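Local coordinates for PHD finger protein 3 (Homo sapiens, PDB 6IC9), which regulates neuronal gene expression by reading the phosphorylated C-terminal domain of RNA polymerase II through its SPOC domain, the part described here, at residues Asn12-Val24 against Pro38-Val51. Numbering follows the deposited sequence.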
ATOM      1  N   ASN A  12     -13.947  12.387  -1.991  1.00 60.01           N
ATOM      2  CA  ASN A  12     -13.778  11.257  -2.891  1.00 58.51           C
ATOM      3  C   ASN A  12     -12.639  10.326  -2.421  1.00 51.80           C
ATOM      4  O   ASN A  12     -12.031   9.615  -3.228  1.00 52.34           O
ATOM      5  CB  ASN A  12     -13.532  11.736  -4.337  1.00 64.06           C
ATOM      6  CG  ASN A  12     -12.328  12.686  -4.474  1.00 69.70           C
ATOM      7  OD1 ASN A  12     -11.305  12.317  -5.062  1.00 71.06           O
ATOM      8  ND2 ASN A  12     -12.463  13.921  -3.968  1.00 67.16           N
ATOM      9  N   PHE A  13     -12.363  10.319  -1.117  1.00 47.03           N
ATOM     10  CA  PHE A  13     -11.549   9.245  -0.558  1.00 41.36           C
ATOM     11  C   PHE A  13     -12.368   7.964  -0.481  1.00 44.47           C
ATOM     12  O   PHE A  13     -13.581   7.988  -0.227  1.00 39.83           O
ATOM     13  CB  PHE A  13     -10.998   9.615   0.836  1.00 37.25           C
ATOM     14  CG  PHE A  13     -12.058   9.871   1.917  1.00 40.86           C
ATOM     15  CD1 PHE A  13     -12.558   8.844   2.676  1.00 37.82           C
ATOM     16  CD2 PHE A  13     -12.477  11.163   2.199  1.00 45.67           C
ATOM     17  CE1 PHE A  13     -13.509   9.079   3.671  1.00 41.06           C
ATOM     18  CE2 PHE A  13     -13.424  11.425   3.180  1.00 48.59           C
ATOM     19  CZ  PHE A  13     -13.940  10.374   3.930  1.00 45.73           C
ATOM     20  N   ILE A  14     -11.699   6.826  -0.688  1.00 36.64           N
ATOM     21  CA  ILE A  14     -12.405   5.547  -0.669  1.00 33.28           C
ATOM     22  C   ILE A  14     -12.330   4.805   0.675  1.00 40.51           C
ATOM     23  O   ILE A  14     -13.030   3.788   0.847  1.00 39.00           O
ATOM     24  CB  ILE A  14     -11.905   4.645  -1.818  1.00 44.00           C
ATOM     25  CG1 ILE A  14     -10.399   4.455  -1.727  1.00 43.55           C
ATOM     26  CG2 ILE A  14     -12.111   5.360  -3.121  1.00 39.62           C
ATOM     27  CD1 ILE A  14      -9.971   3.351  -0.785  1.00 43.97           C
ATOM     28  N   TRP A  15     -11.515   5.261   1.622  1.00 34.69           N
ATOM     29  CA  TRP A  15     -11.428   4.618   2.937  1.00 31.82           C
ATOM     30  C   TRP A  15     -10.727   5.575   3.886  1.00 32.47           C
ATOM     31  O   TRP A  15      -9.860   6.338   3.459  1.00 32.72           O
ATOM     32  CB  TRP A  15     -10.646   3.300   2.855  1.00 33.95           C
ATOM     33  CG  TRP A  15     -10.234   2.657   4.160  1.00 32.16           C
ATOM     34  CD1 TRP A  15     -10.947   1.737   4.896  1.00 34.43           C
ATOM     35  CD2 TRP A  15      -8.991   2.865   4.875  1.00 25.33           C
ATOM     36  NE1 TRP A  15     -10.222   1.361   5.993  1.00 32.41           N
ATOM     37  CE2 TRP A  15      -9.010   2.004   5.992  1.00 30.90           C
ATOM     38  CE3 TRP A  15      -7.844   3.637   4.627  1.00 29.24           C
ATOM     39  CZ2 TRP A  15      -7.958   1.944   6.916  1.00 33.53           C
ATOM     40  CZ3 TRP A  15      -6.764   3.573   5.567  1.00 29.13           C
ATOM     41  CH2 TRP A  15      -6.848   2.737   6.697  1.00 31.47           C
ATOM     42  N   LYS A  16     -11.138   5.562   5.156  1.00 28.51           N
ATOM     43  CA  LYS A  16     -10.491   6.371   6.196  1.00 31.19           C
ATOM     44  C   LYS A  16     -10.275   5.460   7.379  1.00 28.49           C
ATOM     45  O   LYS A  16     -11.204   4.763   7.812  1.00 31.41           O
ATOM     46  CB  LYS A  16     -11.338   7.590   6.638  1.00 30.03           C
ATOM     47  CG  LYS A  16     -10.666   8.482   7.686  1.00 36.89           C
ATOM     48  CD  LYS A  16     -11.746   9.442   8.253  1.00 42.73           C
ATOM     49  CE  LYS A  16     -11.253  10.301   9.371  1.00 46.88           C
ATOM     50  NZ  LYS A  16     -12.403  11.046  10.036  1.00 46.11           N
ATOM     51  N   GLY A  17      -9.054   5.384   7.861  1.00 27.70           N
ATOM     52  CA  GLY A  17      -8.797   4.445   8.933  1.00 30.18           C
ATOM     53  C   GLY A  17      -7.376   4.623   9.405  1.00 30.39           C
ATOM     54  O   GLY A  17      -6.705   5.569   9.007  1.00 31.13           O
ATOM     55  N   PHE A  18      -6.939   3.731  10.289  1.00 27.11           N
ATOM     56  CA  PHE A  18      -5.583   3.818  10.835  1.00 24.23           C
ATOM     57  C   PHE A  18      -4.631   2.969   9.992  1.00 29.71           C
ATOM     58  O   PHE A  18      -5.001   1.908   9.484  1.00 28.81           O
ATOM     59  CB  PHE A  18      -5.529   3.289  12.270  1.00 28.29           C
ATOM     60  CG  PHE A  18      -6.126   4.231  13.244  1.00 28.99           C
ATOM     61  CD1 PHE A  18      -7.508   4.255  13.413  1.00 33.39           C
ATOM     62  CD2 PHE A  18      -5.339   5.185  13.900  1.00 29.52           C
ATOM     63  CE1 PHE A  18      -8.103   5.169  14.327  1.00 34.71           C
ATOM     64  CE2 PHE A  18      -5.944   6.101  14.839  1.00 31.63           C
ATOM     65  CZ  PHE A  18      -7.329   6.103  15.009  1.00 32.35           C
ATOM     66  N   ILE A  19      -3.373   3.391   9.961  1.00 26.44           N
ATOM     67  CA  ILE A  19      -2.261   2.504   9.721  1.00 27.15           C
ATOM     68  C   ILE A  19      -1.488   2.371  11.019  1.00 27.43           C
ATOM     69  O   ILE A  19      -1.156   3.375  11.661  1.00 29.00           O
ATOM     70  CB  ILE A  19      -1.368   3.035   8.588  1.00 25.42           C
ATOM     71  CG1 ILE A  19      -2.161   2.965   7.270  1.00 26.53           C
ATOM     72  CG2 ILE A  19      -0.082   2.222   8.555  1.00 27.13           C
ATOM     73  CD1 ILE A  19      -1.339   3.510   6.024  1.00 25.95           C
ATOM     74  N   ASN A  20      -1.168   1.149  11.391  1.00 27.80           N
ATOM     75  CA  ASN A  20      -0.592   0.917  12.711  1.00 29.72           C
ATOM     76  C   ASN A  20       0.605   0.002  12.547  1.00 28.63           C
ATOM     77  O   ASN A  20       0.435  -1.181  12.245  1.00 28.02           O
ATOM     78  CB  ASN A  20      -1.631   0.309  13.672  1.00 31.33           C
ATOM     79  CG  ASN A  20      -1.110   0.244  15.102  1.00 38.12           C
ATOM     80  OD1 ASN A  20       0.077   0.459  15.321  1.00 34.66           O
ATOM     81  ND2 ASN A  20      -2.003  -0.012  16.076  1.00 36.40           N
ATOM     82  N   MET A  21       1.819   0.543  12.733  1.00 28.41           N
ATOM     83  CA  MET A  21       3.022  -0.285  12.739  1.00 28.07           C
ATOM     84  C   MET A  21       3.587  -0.249  14.146  1.00 34.26           C
ATOM     85  O   MET A  21       4.197   0.752  14.543  1.00 30.88           O
ATOM     86  CB  MET A  21       4.084   0.197  11.732  1.00 32.31           C
ATOM     87  CG  MET A  21       5.252  -0.787  11.645  1.00 31.20           C
ATOM     88  SD  MET A  21       6.448  -0.420  10.377  1.00 33.57           S
ATOM     89  CE  MET A  21       7.600  -1.789  10.476  1.00 31.50           C
ATOM     90  N   PRO A  22       3.391  -1.298  14.933  1.00 37.48           N
ATOM     91  CA  PRO A  22       3.813  -1.275  16.339  1.00 39.55           C
ATOM     92  C   PRO A  22       5.281  -0.928  16.498  1.00 38.92           C
ATOM     93  O   PRO A  22       6.149  -1.458  15.784  1.00 42.68           O
ATOM     94  CB  PRO A  22       3.500  -2.701  16.822  1.00 41.05           C
ATOM     95  CG  PRO A  22       2.281  -3.105  15.965  1.00 42.55           C
ATOM     96  CD  PRO A  22       2.566  -2.473  14.592  1.00 39.67           C
ATOM     97  N   SER A  23       5.529   0.005  17.412  1.00 42.04           N
ATOM     98  CA  SER A  23       6.824   0.587  17.760  1.00 45.13           C
ATOM     99  C   SER A  23       7.349   1.532  16.684  1.00 44.81           C
ATOM    100  O   SER A  23       8.507   1.941  16.743  1.00 48.87           O
ATOM    101  CB  SER A  23       7.882  -0.483  18.063  1.00 54.19           C
ATOM    102  OG  SER A  23       8.463  -0.983  16.863  1.00 60.99           O
ATOM    103  N   VAL A  24       6.538   1.902  15.699  1.00 35.12           N
ATOM    104  CA  VAL A  24       7.058   2.778  14.664  1.00 33.10           C
ATOM    105  C   VAL A  24       6.113   3.954  14.546  1.00 33.12           C
ATOM    106  O   VAL A  24       6.519   5.098  14.743  1.00 33.22           O
ATOM    107  CB  VAL A  24       7.239   2.036  13.319  1.00 35.81           C
ATOM    108  CG1 VAL A  24       7.662   3.049  12.214  1.00 35.48           C
ATOM    109  CG2 VAL A  24       8.288   0.919  13.415  1.00 39.54           C
ATOM    110  N   PRO A  38     -11.009   0.882  -7.575  1.00 41.75           N
ATOM    111  CA  PRO A  38     -11.079   0.926  -6.118  1.00 38.49           C
ATOM    112  C   PRO A  38     -12.398   0.429  -5.558  1.00 44.64           C
ATOM    113  O   PRO A  38     -12.651   0.636  -4.367  1.00 38.31           O
ATOM    114  CB  PRO A  38     -10.909   2.419  -5.840  1.00 39.26           C
ATOM    115  CG  PRO A  38     -11.698   3.048  -6.907  1.00 41.61           C
ATOM    116  CD  PRO A  38     -11.470   2.154  -8.161  1.00 41.42           C
ATOM    117  N   GLU A  39     -13.229  -0.174  -6.411  1.00 42.04           N
ATOM    118  CA  GLU A  39     -14.590  -0.527  -6.024  1.00 43.66           C
ATOM    119  C   GLU A  39     -14.550  -1.430  -4.801  1.00 41.16           C
ATOM    120  O   GLU A  39     -13.733  -2.359  -4.724  1.00 40.39           O
ATOM    121  CB  GLU A  39     -15.312  -1.226  -7.189  1.00 40.09           C
ATOM    122  CG  GLU A  39     -14.670  -2.588  -7.539  1.00 46.96           C
ATOM    123  CD  GLU A  39     -15.168  -3.226  -8.843  1.00 53.30           C
ATOM    124  OE1 GLU A  39     -14.866  -4.418  -9.060  1.00 59.85           O
ATOM    125  OE2 GLU A  39     -15.842  -2.558  -9.648  1.00 50.75           O
ATOM    126  N   TYR A  40     -15.400  -1.122  -3.820  1.00 41.02           N
ATOM    127  CA  TYR A  40     -15.602  -1.928  -2.618  1.00 42.54           C
ATOM    128  C   TYR A  40     -14.458  -1.843  -1.619  1.00 42.48           C
ATOM    129  O   TYR A  40     -14.474  -2.585  -0.617  1.00 37.96           O
ATOM    130  CB  TYR A  40     -15.839  -3.409  -2.941  1.00 42.40           C
ATOM    131  CG  TYR A  40     -16.873  -3.656  -4.018  1.00 46.61           C
ATOM    132  CD1 TYR A  40     -16.535  -4.327  -5.187  1.00 47.48           C
ATOM    133  CD2 TYR A  40     -18.189  -3.195  -3.869  1.00 45.60           C
ATOM    134  CE1 TYR A  40     -17.482  -4.557  -6.185  1.00 50.08           C
ATOM    135  CE2 TYR A  40     -19.140  -3.425  -4.856  1.00 48.49           C
ATOM    136  CZ  TYR A  40     -18.783  -4.105  -6.014  1.00 51.21           C
ATOM    137  OH  TYR A  40     -19.719  -4.342  -7.006  1.00 52.72           O
ATOM    138  N   LEU A  41     -13.460  -0.980  -1.850  1.00 38.90           N
ATOM    139  CA  LEU A  41     -12.356  -0.918  -0.902  1.00 43.75           C
ATOM    140  C   LEU A  41     -12.831  -0.500   0.481  1.00 40.39           C
ATOM    141  O   LEU A  41     -12.265  -0.932   1.486  1.00 39.52           O
ATOM    142  CB  LEU A  41     -11.267   0.032  -1.418  1.00 39.87           C
ATOM    143  CG  LEU A  41     -10.241  -0.626  -2.334  1.00 40.75           C
ATOM    144  CD1 LEU A  41      -9.207   0.441  -2.720  1.00 41.49           C
ATOM    145  CD2 LEU A  41      -9.584  -1.872  -1.680  1.00 36.59           C
ATOM    146  N   THR A  42     -13.885   0.312   0.554  1.00 41.73           N
ATOM    147  CA  THR A  42     -14.393   0.741   1.854  1.00 42.32           C
ATOM    148  C   THR A  42     -14.784  -0.444   2.727  1.00 45.28           C
ATOM    149  O   THR A  42     -14.593  -0.415   3.950  1.00 46.48           O
ATOM    150  CB  THR A  42     -15.581   1.669   1.633  1.00 43.43           C
ATOM    151  OG1 THR A  42     -15.273   2.564   0.553  1.00 50.99           O
ATOM    152  CG2 THR A  42     -15.873   2.452   2.909  1.00 44.97           C
ATOM    153  N   GLU A  43     -15.311  -1.515   2.111  1.00 40.14           N
ATOM    154  CA  GLU A  43     -15.723  -2.715   2.843  1.00 37.10           C
ATOM    155  C   GLU A  43     -14.601  -3.715   3.012  1.00 41.00           C
ATOM    156  O   GLU A  43     -14.676  -4.579   3.887  1.00 42.32           O
ATOM    157  CB  GLU A  43     -16.881  -3.418   2.099  1.00 42.38           C
ATOM    158  CG  GLU A  43     -17.929  -2.454   1.639  1.00 50.20           C
ATOM    159  CD  GLU A  43     -18.755  -2.970   0.468  1.00 55.95           C
ATOM    160  OE1 GLU A  43     -18.861  -4.204   0.266  1.00 52.60           O
ATOM    161  OE2 GLU A  43     -19.288  -2.112  -0.252  1.00 59.47           O
ATOM    162  N   ASP A  44     -13.569  -3.622   2.200  1.00 36.83           N
ATOM    163  CA  ASP A  44     -12.525  -4.632   2.165  1.00 36.27           C
ATOM    164  C   ASP A  44     -11.301  -4.273   3.005  1.00 41.00           C
ATOM    165  O   ASP A  44     -10.395  -5.101   3.121  1.00 42.07           O
ATOM    166  CB  ASP A  44     -12.062  -4.827   0.711  1.00 35.11           C
ATOM    167  CG  ASP A  44     -13.054  -5.630  -0.134  1.00 41.61           C
ATOM    168  OD1 ASP A  44     -14.018  -6.185   0.443  1.00 37.75           O
ATOM    169  OD2 ASP A  44     -12.842  -5.700  -1.376  1.00 34.51           O
ATOM    170  N   LEU A  45     -11.218  -3.039   3.525  1.00 37.03           N
ATOM    171  CA  LEU A  45     -10.082  -2.659   4.363  1.00 34.20           C
ATOM    172  C   LEU A  45     -10.539  -2.575   5.810  1.00 38.17           C
ATOM    173  O   LEU A  45     -11.644  -2.070   6.076  1.00 38.63           O
ATOM    174  CB  LEU A  45      -9.500  -1.309   3.926  1.00 29.98           C
ATOM    175  CG  LEU A  45      -8.818  -1.377   2.547  1.00 32.06           C
ATOM    176  CD1 LEU A  45      -8.577  -0.001   2.051  1.00 32.31           C
ATOM    177  CD2 LEU A  45      -7.496  -2.213   2.561  1.00 33.90           C
ATOM    178  N   PRO A  46      -9.751  -3.110   6.745  1.00 35.35           N
ATOM    179  CA  PRO A  46     -10.113  -3.021   8.171  1.00 34.09           C
ATOM    180  C   PRO A  46     -10.072  -1.574   8.655  1.00 34.64           C
ATOM    181  O   PRO A  46      -9.581  -0.666   7.968  1.00 32.07           O
ATOM    182  CB  PRO A  46      -9.052  -3.876   8.866  1.00 35.03           C
ATOM    183  CG  PRO A  46      -7.798  -3.689   7.947  1.00 34.27           C
ATOM    184  CD  PRO A  46      -8.370  -3.597   6.522  1.00 37.77           C
ATOM    185  N   ASP A  47     -10.610  -1.358   9.883  1.00 29.38           N
ATOM    186  CA  ASP A  47     -10.505  -0.041  10.523  1.00 31.56           C
ATOM    187  C   ASP A  47      -9.048   0.396  10.710  1.00 26.50           C
ATOM    188  O   ASP A  47      -8.748   1.589  10.723  1.00 29.25           O
ATOM    189  CB  ASP A  47     -11.180  -0.074  11.931  1.00 26.61           C
ATOM    190  CG  ASP A  47     -12.697  -0.056  11.876  1.00 35.53           C
ATOM    191  OD1 ASP A  47     -13.277   0.034  10.788  1.00 36.25           O
ATOM    192  OD2 ASP A  47     -13.315  -0.124  12.969  1.00 38.98           O
ATOM    193  N   SER A  48      -8.168  -0.541  11.012  1.00 28.91           N
ATOM    194  CA  SER A  48      -6.766  -0.273  11.280  1.00 29.60           C
ATOM    195  C   SER A  48      -5.975  -1.312  10.518  1.00 33.98           C
ATOM    196  O   SER A  48      -6.141  -2.503  10.769  1.00 32.24           O
ATOM    197  CB  SER A  48      -6.437  -0.352  12.770  1.00 32.74           C
ATOM    198  OG  SER A  48      -5.042  -0.173  12.932  1.00 37.09           O
ATOM    199  N   ILE A  49      -5.175  -0.863   9.550  1.00 28.72           N
ATOM    200  CA  ILE A  49      -4.265  -1.744   8.827  1.00 28.85           C
ATOM    201  C   ILE A  49      -3.045  -1.972   9.696  1.00 29.70           C
ATOM    202  O   ILE A  49      -2.309  -1.019   9.979  1.00 28.03           O
ATOM    203  CB  ILE A  49      -3.839  -1.121   7.493  1.00 27.06           C
ATOM    204  CG1 ILE A  49      -5.049  -0.903   6.609  1.00 29.46           C
ATOM    205  CG2 ILE A  49      -2.713  -2.008   6.827  1.00 28.69           C
ATOM    206  CD1 ILE A  49      -4.747  -0.073   5.365  1.00 29.99           C
ATOM    207  N   GLN A  50      -2.823  -3.230  10.113  1.00 27.34           N
ATOM    208  CA  GLN A  50      -1.706  -3.596  10.983  1.00 28.24           C
ATOM    209  C   GLN A  50      -0.507  -3.942  10.124  1.00 29.86           C
ATOM    210  O   GLN A  50      -0.549  -4.908   9.370  1.00 32.73           O
ATOM    211  CB  GLN A  50      -2.034  -4.816  11.848  1.00 33.19           C
ATOM    212  CG  GLN A  50      -3.215  -4.568  12.772  1.00 40.36           C
ATOM    213  CD  GLN A  50      -2.945  -3.459  13.790  1.00 46.13           C
ATOM    214  OE1 GLN A  50      -1.823  -3.329  14.356  1.00 46.54           O
ATOM    215  NE2 GLN A  50      -3.968  -2.646  14.027  1.00 39.43           N
ATOM    216  N   VAL A  51       0.557  -3.173  10.241  1.00 27.38           N
ATOM    217  CA  VAL A  51       1.756  -3.488   9.460  1.00 29.28           C
ATOM    218  C   VAL A  51       2.573  -4.517  10.244  1.00 33.65           C
ATOM    219  O   VAL A  51       3.084  -4.222  11.335  1.00 37.66           O
ATOM    220  CB  VAL A  51       2.565  -2.222   9.178  1.00 28.93           C
ATOM    221  CG1 VAL A  51       3.787  -2.557   8.301  1.00 34.77           C
ATOM    222  CG2 VAL A  51       1.667  -1.157   8.560  1.00 29.21           C
TER
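Phe-18 and Asn-20 each use both backbone polar groups to bond to residues 47-51. Phe-18 N donates to Asp-47 O at 2.8 Å, and Phe-18 O accepts from Ile-49 N. Asn-20 N then bonds to Ile-49 O, and Asn-20 O to Val-51 N. This is a parallel ladder.

Two further bonds lie upstream. Trp-15 NE1 donates to Pro-46 O at 2.9 Å. The acceptor is near the indole plane, but the bond is bent (135° at the hydrogen) and NE1 lies above the Pro-46 carbonyl plane. Thr-42 OG1, on the short helix 41-44, donates to Ile-14 O at 2.6 Å.

Trp-15 CG is anti to the backbone N (chi1 168°), which carries the indole in among Leu-45, Pro-46 and Ile-49. Leu-45 CB makes a CH-pi contact over the five-membered ring of Trp-15, 3.7 Å from its centroid. Gly-17 N lies over the opposite face. Ile-49 CD1 meets Trp-15 CH2 obliquely at 3.8 Å. A leucine in place of Trp-15 would probably leave Pro-46 O without its indole donor and open a gap beside Leu-45 and Ile-49.

Other apolar contacts extend the seam. Ile-14 CD1 meets Leu-41 CD1 at 3.6 Å, and Val-51 packs on Ile-19 CG2 and Met-21 CB. The Asn-20 and Gln-50 amides lie alongside, their planes 63° apart.

This pairing joins the first and last strands in the order of the SPOC domain's seven-stranded sheet. Strand 25-35 flanks residues 15-21, and Asn-109 bonds to Ser-48 and Gln-50. Met-21 reaches helix 85-101 and, with Pro-22, also touches the bound peptide.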